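Local coordinates for N-acetylmuramoyl-l-alanine amidase (Bartonella henselae, PDB 3NE8), which probably hydrolyses the amide bond between N-acetylmuramic acid and L-alanine in peptidoglycan, using a bound zinc ion, in cell-wall remodelling during division, at residues K210-A213 and A214-Y218; V155-N158 and L159-H163; F35-A38 and L39-E42. All coordinates share one frame; numbering follows the deposited sequence. Where two conformers were deposited one is given.

Contact 1 of 3, residues K210-A213 and A214-Y218; sequences KQMA and ASIAY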
# COMPACT_ATOMS: atom_id res chain seq x y z
N LYS A 210 3.11 -15.48 20.94
CA LYS A 210 3.16 -14.08 21.34
C LYS A 210 4.09 -13.27 20.43
O LYS A 210 3.76 -12.15 20.03
CB LYS A 210 3.62 -13.96 22.80
CG LYS A 210 3.65 -12.53 23.32
CD LYS A 210 4.11 -12.50 24.77
CE LYS A 210 4.01 -11.11 25.36
NZ LYS A 210 4.25 -11.12 26.83
N GLN A 211 5.24 -13.83 20.08
CA GLN A 211 6.17 -13.14 19.20
C GLN A 211 5.56 -12.91 17.82
O GLN A 211 5.72 -11.84 17.22
CB GLN A 211 7.48 -13.91 19.10
CG GLN A 211 8.26 -13.88 20.42
CD GLN A 211 9.41 -14.85 20.47
OE1 GLN A 211 9.70 -15.55 19.50
NE2 GLN A 211 10.09 -14.91 21.61
N MSE A 212 4.83 -13.90 17.30
CA MSE A 212 4.18 -13.71 16.02
C MSE A 212 3.06 -12.69 16.12
O MSE A 212 2.90 -11.85 15.23
CB MSE A 212 3.65 -15.04 15.46
CG MSE A 212 3.01 -14.87 14.09
SE MSE A 212 2.60 -16.57 13.23
CE MSE A 212 1.64 -15.90 11.68
N ALA A 213 2.28 -12.76 17.20
CA ALA A 213 1.22 -11.78 17.41
C ALA A 213 1.79 -10.37 17.49
O ALA A 213 1.19 -9.43 16.97
CB ALA A 213 0.43 -12.14 18.67
N ALA A 214 2.93 -10.21 18.15
CA ALA A 214 3.55 -8.89 18.26
C ALA A 214 3.92 -8.33 16.89
O ALA A 214 3.76 -7.13 16.64
CB ALA A 214 4.77 -8.94 19.16
N SER A 215 4.41 -9.20 16.00
CA SER A 215 4.77 -8.77 14.66
C SER A 215 3.52 -8.35 13.89
O SER A 215 3.49 -7.31 13.21
CB SER A 215 5.48 -9.91 13.93
OG SER A 215 5.80 -9.53 12.60
N ILE A 216 2.46 -9.15 13.98
CA ILE A 216 1.22 -8.78 13.31
C ILE A 216 0.66 -7.47 13.86
O ILE A 216 0.18 -6.63 13.10
CB ILE A 216 0.19 -9.92 13.37
CG1 ILE A 216 0.75 -11.15 12.64
CG2 ILE A 216 -1.15 -9.49 12.78
CD1 ILE A 216 -0.06 -12.39 12.79
N ALA A 217 0.76 -7.26 15.17
CA ALA A 217 0.28 -6.02 15.77
C ALA A 217 1.04 -4.81 15.22
O ALA A 217 0.44 -3.77 14.95
CB ALA A 217 0.38 -6.08 17.29
N TYR A 218 2.35 -4.96 15.04
CA TYR A 218 3.15 -3.91 14.43
C TYR A 218 2.68 -3.64 13.00
O TYR A 218 2.54 -2.47 12.60
CB TYR A 218 4.63 -4.31 14.46
CG TYR A 218 5.56 -3.28 13.86
CD1 TYR A 218 5.81 -2.08 14.52
CD2 TYR A 218 6.19 -3.51 12.65
CE1 TYR A 218 6.67 -1.13 13.97
CE2 TYR A 218 7.06 -2.57 12.10
CZ TYR A 218 7.28 -1.39 12.76
OH TYR A 218 8.14 -0.46 12.20
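Ala-214 meets Lys-210 one turn back along helix 206-227: its N donates to Lys-210 O at 2.8 Å. Its CB stands 3.5 Å from the same Lys-210 O, a small methyl beside the carbonyl, and it also touches Glu-42 of helix 28-45, which Lys-210 also reaches.

Ser-215 continues the ladder with a longer bond, its N lying 3.2 Å from Gln-211 O. Its side chain packs on Asn-158 and Leu-159 of helix 135-161 and on Ser-162 just after it.

At Ile-216 side chains meet as well as backbone. The amide N bonds to Met-212 O at 3.0 Å with an N-H...O angle of 168°, the straightest of the four that join 210-213 to 214-218. CG1 stands beside the backbone N (chi1 -62°), which brings this branch to within 3.4 Å of Met-212 O and points its CD1 back along the helix. Met-212, present as selenomethionine, leaves with CG opposite the backbone N (chi1 -178°) and stays extended to its end. The two apolar chains cross obliquely, CD1 of Ile-216 resting against both CE (4.1 Å) and CG (4.2 Å) of Met-212. Both also rest on Ile-189 of strand 186-190, while Met-212 reaches Leu-159 and Ile-216 reaches Phe-35.

Ala-217 makes the last bond between the two segments, its N 2.9 Å from Ala-213 O; Tyr-218 N continues the pattern to Ala-214 O, and its side chain touches Asn-158.

This is regular alpha-helix, with i to i+4 backbone bonds and an apolar i, i+4 pair of side chains. That pair belongs to the buried side of helix 206-227, which packs against the mixed sheet of the zinc amidase domain with helices 28-45 and 135-161 as neighbours.

Contact 2 of 3, residues V155-N158 and L159-H163; sequences VVSN and LSKSH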
# COMPACT_ATOMS: atom_id res chain seq x y z
N VAL A 155 2.37 -7.71 6.34
CA VAL A 155 2.48 -8.78 7.32
C VAL A 155 3.64 -9.70 6.99
O VAL A 155 4.47 -10.01 7.85
CB VAL A 155 1.17 -9.58 7.42
CG1 VAL A 155 1.40 -10.87 8.19
CG2 VAL A 155 0.08 -8.76 8.11
N VAL A 156 3.72 -10.12 5.73
CA VAL A 156 4.81 -10.96 5.28
C VAL A 156 6.16 -10.29 5.49
O VAL A 156 7.09 -10.90 6.01
CB VAL A 156 4.64 -11.33 3.79
CG1 VAL A 156 5.94 -11.89 3.22
CG2 VAL A 156 3.48 -12.30 3.62
N SER A 157 6.26 -9.02 5.10
CA SER A 157 7.51 -8.27 5.26
C SER A 157 7.97 -8.26 6.72
O SER A 157 9.14 -8.52 7.01
CB SER A 157 7.33 -6.84 4.76
OG SER A 157 8.52 -6.08 4.92
N ASN A 158 7.07 -7.95 7.64
CA ASN A 158 7.44 -7.86 9.05
C ASN A 158 7.68 -9.21 9.72
O ASN A 158 8.53 -9.32 10.59
CB ASN A 158 6.42 -7.03 9.82
CG ASN A 158 6.54 -5.55 9.50
OD1 ASN A 158 7.64 -5.02 9.38
ND2 ASN A 158 5.41 -4.89 9.36
N LEU A 159 6.96 -10.24 9.29
CA LEU A 159 7.24 -11.58 9.81
C LEU A 159 8.67 -11.96 9.44
O LEU A 159 9.41 -12.51 10.26
CB LEU A 159 6.25 -12.61 9.28
CG LEU A 159 4.83 -12.51 9.83
CD1 LEU A 159 3.95 -13.50 9.09
CD2 LEU A 159 4.82 -12.77 11.32
N SER A 160 9.06 -11.66 8.21
CA SER A 160 10.40 -11.96 7.74
C SER A 160 11.45 -11.21 8.56
O SER A 160 12.46 -11.79 8.97
CB SER A 160 10.52 -11.61 6.26
OG SER A 160 11.84 -11.84 5.78
N LYS A 161 11.21 -9.93 8.80
CA LYS A 161 12.14 -9.12 9.59
C LYS A 161 12.26 -9.66 11.02
O LYS A 161 13.30 -9.51 11.66
CB LYS A 161 11.71 -7.66 9.61
CG LYS A 161 11.79 -6.97 8.26
CD LYS A 161 11.36 -5.52 8.35
CE LYS A 161 11.50 -4.82 7.01
NZ LYS A 161 11.15 -3.37 7.09
N SER A 162 11.20 -10.30 11.50
CA SER A 162 11.19 -10.88 12.84
C SER A 162 11.70 -12.32 12.86
O SER A 162 11.63 -12.99 13.89
CB SER A 162 9.78 -10.82 13.44
OG SER A 162 9.37 -9.48 13.62
N HIS A 163 12.21 -12.79 11.73
CA HIS A 163 12.76 -14.13 11.61
C HIS A 163 11.75 -15.22 11.97
O HIS A 163 12.11 -16.27 12.50
CB HIS A 163 14.03 -14.28 12.44
CG HIS A 163 15.06 -13.24 12.15
ND1 HIS A 163 15.36 -12.23 13.04
CD2 HIS A 163 15.84 -13.04 11.07
CE1 HIS A 163 16.30 -11.45 12.52
NE2 HIS A 163 16.61 -11.92 11.32
O HOH W 1 8.40 -2.53 8.59
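Val-155 with Leu-159, and Ser-157 and Asn-158 with Lys-161, form a local contact over the last turns of helix 135-161, apolar toward strand 94-99, with a polar side on which Lys-161 is exposed while Asn-158 is buried against helix 206-227. Val-155 and Leu-159 lie side by side and point the same way. CG1 of Val-155 meets CD1 of Leu-159 at 3.8 Å, and the pair packs on Val-96 and Ala-94 of that strand. CG of Leu-159 lies beside the backbone N (chi1 -71°), which carries it to within 3.2 Å of Val-155 O.

The helix ends in a Schellman motif: His-163 is the C-prime residue with positive phi (57°), its N bonds to Ser-160 O at 2.9 Å, and Ile-164 N turns back to Leu-159 O. Ser-162 N still reaches Asn-158 O at 3.0 Å, though the N-H...O angle has bent to 138°.

On the polar side the extended chain of Lys-161 passes Ser-157 OG, with CE at 3.9 Å. A water links its tip to Asn-158, donating to OD1 at 2.7 Å and accepting from Lys-161 NZ at 3.2 Å. ND2 of Asn-158 donates to Gln-222 OE1 and Ser-219 OG.

Contact 3 of 3, residues F35-A38 and L39-E42; sequences FARA and LRDE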
# COMPACT_ATOMS: atom_id res chain seq x y z
N PHE A 35 -4.48 -17.66 19.97
CA PHE A 35 -3.72 -16.71 19.18
C PHE A 35 -4.46 -15.37 19.06
O PHE A 35 -3.85 -14.31 19.18
CB PHE A 35 -3.38 -17.26 17.80
CG PHE A 35 -2.41 -16.40 17.05
CD1 PHE A 35 -1.05 -16.58 17.21
CD2 PHE A 35 -2.86 -15.36 16.25
CE1 PHE A 35 -0.14 -15.77 16.55
CE2 PHE A 35 -1.95 -14.53 15.59
CZ PHE A 35 -0.59 -14.75 15.74
N ALA A 36 -5.76 -15.43 18.79
CA ALA A 36 -6.55 -14.21 18.69
C ALA A 36 -6.49 -13.41 19.98
O ALA A 36 -6.37 -12.18 19.95
CB ALA A 36 -8.00 -14.54 18.33
N ARG A 37 -6.57 -14.10 21.12
CA ARG A 37 -6.49 -13.43 22.41
C ARG A 37 -5.11 -12.77 22.60
O ARG A 37 -5.01 -11.67 23.14
CB ARG A 37 -6.83 -14.42 23.53
CG ARG A 37 -8.31 -14.78 23.54
CD ARG A 37 -8.61 -15.96 24.42
NE ARG A 37 -10.05 -16.10 24.64
CZ ARG A 37 -10.63 -17.10 25.28
NH1 ARG A 37 -9.89 -18.13 25.72
NH2 ARG A 37 -11.94 -17.10 25.48
N ALA A 38 -4.05 -13.45 22.16
CA ALA A 38 -2.71 -12.88 22.26
C ALA A 38 -2.56 -11.64 21.37
O ALA A 38 -1.95 -10.65 21.77
CB ALA A 38 -1.66 -13.92 21.90
N LEU A 39 -3.11 -11.71 20.16
CA LEU A 39 -3.05 -10.58 19.25
C LEU A 39 -3.88 -9.41 19.79
O LEU A 39 -3.46 -8.25 19.73
CB LEU A 39 -3.47 -11.02 17.85
CG LEU A 39 -3.50 -9.93 16.76
CD1 LEU A 39 -2.18 -9.18 16.68
CD2 LEU A 39 -3.84 -10.58 15.44
N ARG A 40 -5.06 -9.71 20.35
CA ARG A 40 -5.82 -8.67 21.03
C ARG A 40 -4.99 -8.00 22.12
O ARG A 40 -4.95 -6.77 22.22
CB ARG A 40 -7.11 -9.27 21.62
CG ARG A 40 -7.92 -8.33 22.51
CD ARG A 40 -9.14 -9.06 23.14
NE ARG A 40 -8.74 -10.10 24.10
CZ ARG A 40 -9.56 -11.02 24.62
NH1 ARG A 40 -10.82 -11.04 24.26
NH2 ARG A 40 -9.11 -11.93 25.48
N ASP A 41 -4.32 -8.80 22.94
CA ASP A 41 -3.51 -8.26 24.02
C ASP A 41 -2.40 -7.36 23.48
O ASP A 41 -2.16 -6.28 24.01
CB ASP A 41 -2.90 -9.39 24.84
CG ASP A 41 -2.15 -8.88 26.06
OD1 ASP A 41 -2.78 -8.25 26.93
OD2 ASP A 41 -0.92 -9.12 26.15
N GLU A 42 -1.71 -7.80 22.43
CA GLU A 42 -0.65 -6.98 21.85
C GLU A 42 -1.21 -5.67 21.31
O GLU A 42 -0.60 -4.62 21.48
CB GLU A 42 0.08 -7.76 20.75
CG GLU A 42 0.90 -8.96 21.26
CD GLU A 42 1.97 -8.56 22.25
OE1 GLU A 42 2.70 -7.59 21.99
OE2 GLU A 42 2.09 -9.24 23.29
O HOH W 2 -6.58 -10.88 25.33
O HOH W 3 0.26 -11.30 23.76
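Leu-39 touches Phe-35 one helical turn earlier, its N bonded to Phe-35 O. With CG opposite the backbone N (chi1 179°), CD2 of Leu-39 approaches the ring obliquely, 4.4 Å from CE2 of Phe-35, a loose apolar touch. Both side chains pack on Ile-216 of helix 206-227. Leu-39 further reaches Leu-9 of strand 5-11, and Phe-35 reaches Ile-81 of strand 77-82, so this face of helix 28-45 covers the sheet.

Ala-38 takes part mainly through its carbonyl. Its O accepts from Glu-42 N at 2.9 Å, and a water stands 3.0 Å from the same O. That water is also 2.8 Å from Glu-42 OE2, within range because the glutamate chain folds at chi2; Lys-45 makes a weak, long ion pair with the same OE2.

Arg-37 runs side by side with Arg-40, both pointing the same way. NH2 of Arg-40 lies 3.5 Å from CG of Arg-37, over the aliphatic part of the chain, and the guanidinium planes are turned only 23° from each other. Arg-40 gets there by bending at chi3 (66°), a turn that also presents its NE to a second water. This water lies in the guanidinium plane at its edge, accepts from Arg-40 NE at 2.6 Å and donates to Arg-37 O at 2.8 Å, while the same carbonyl takes Asp-41 N.

Asp-56 accepts both arginines in salt bridges, OD2 from Arg-37 NE and OD1 from Arg-40 NH1. This shared carboxylate probably offsets their charge and lets the two positive groups lie close, with NE of Arg-37 4.4 Å from NH2 of Arg-40, and the water bridge ties the bent arginine back to its own helix.

Contact 1 is the middle member of the three. Its centre is about 10 Å from that of contact 2 and about 9 Å from that of contact 3, whereas the centres of contacts 2 and 3 are about 18 Å apart and their nearest atoms about 7 Å. Residues 210-218 thus lie between 155-163 and 35-42. Toward contact 2, Ser-215 OG packs 3.4 Å from Asn-158 O; toward contact 3, Ala-213 O lies 3.4 Å from Leu-39 CD1. Contact 3 is on the helix that starts at the zinc ligand Glu-28, yet the Phe-35 side chain is still about 12 Å from the zinc ion, which His-13, His-82, Asp-84 and Glu-115 also bind.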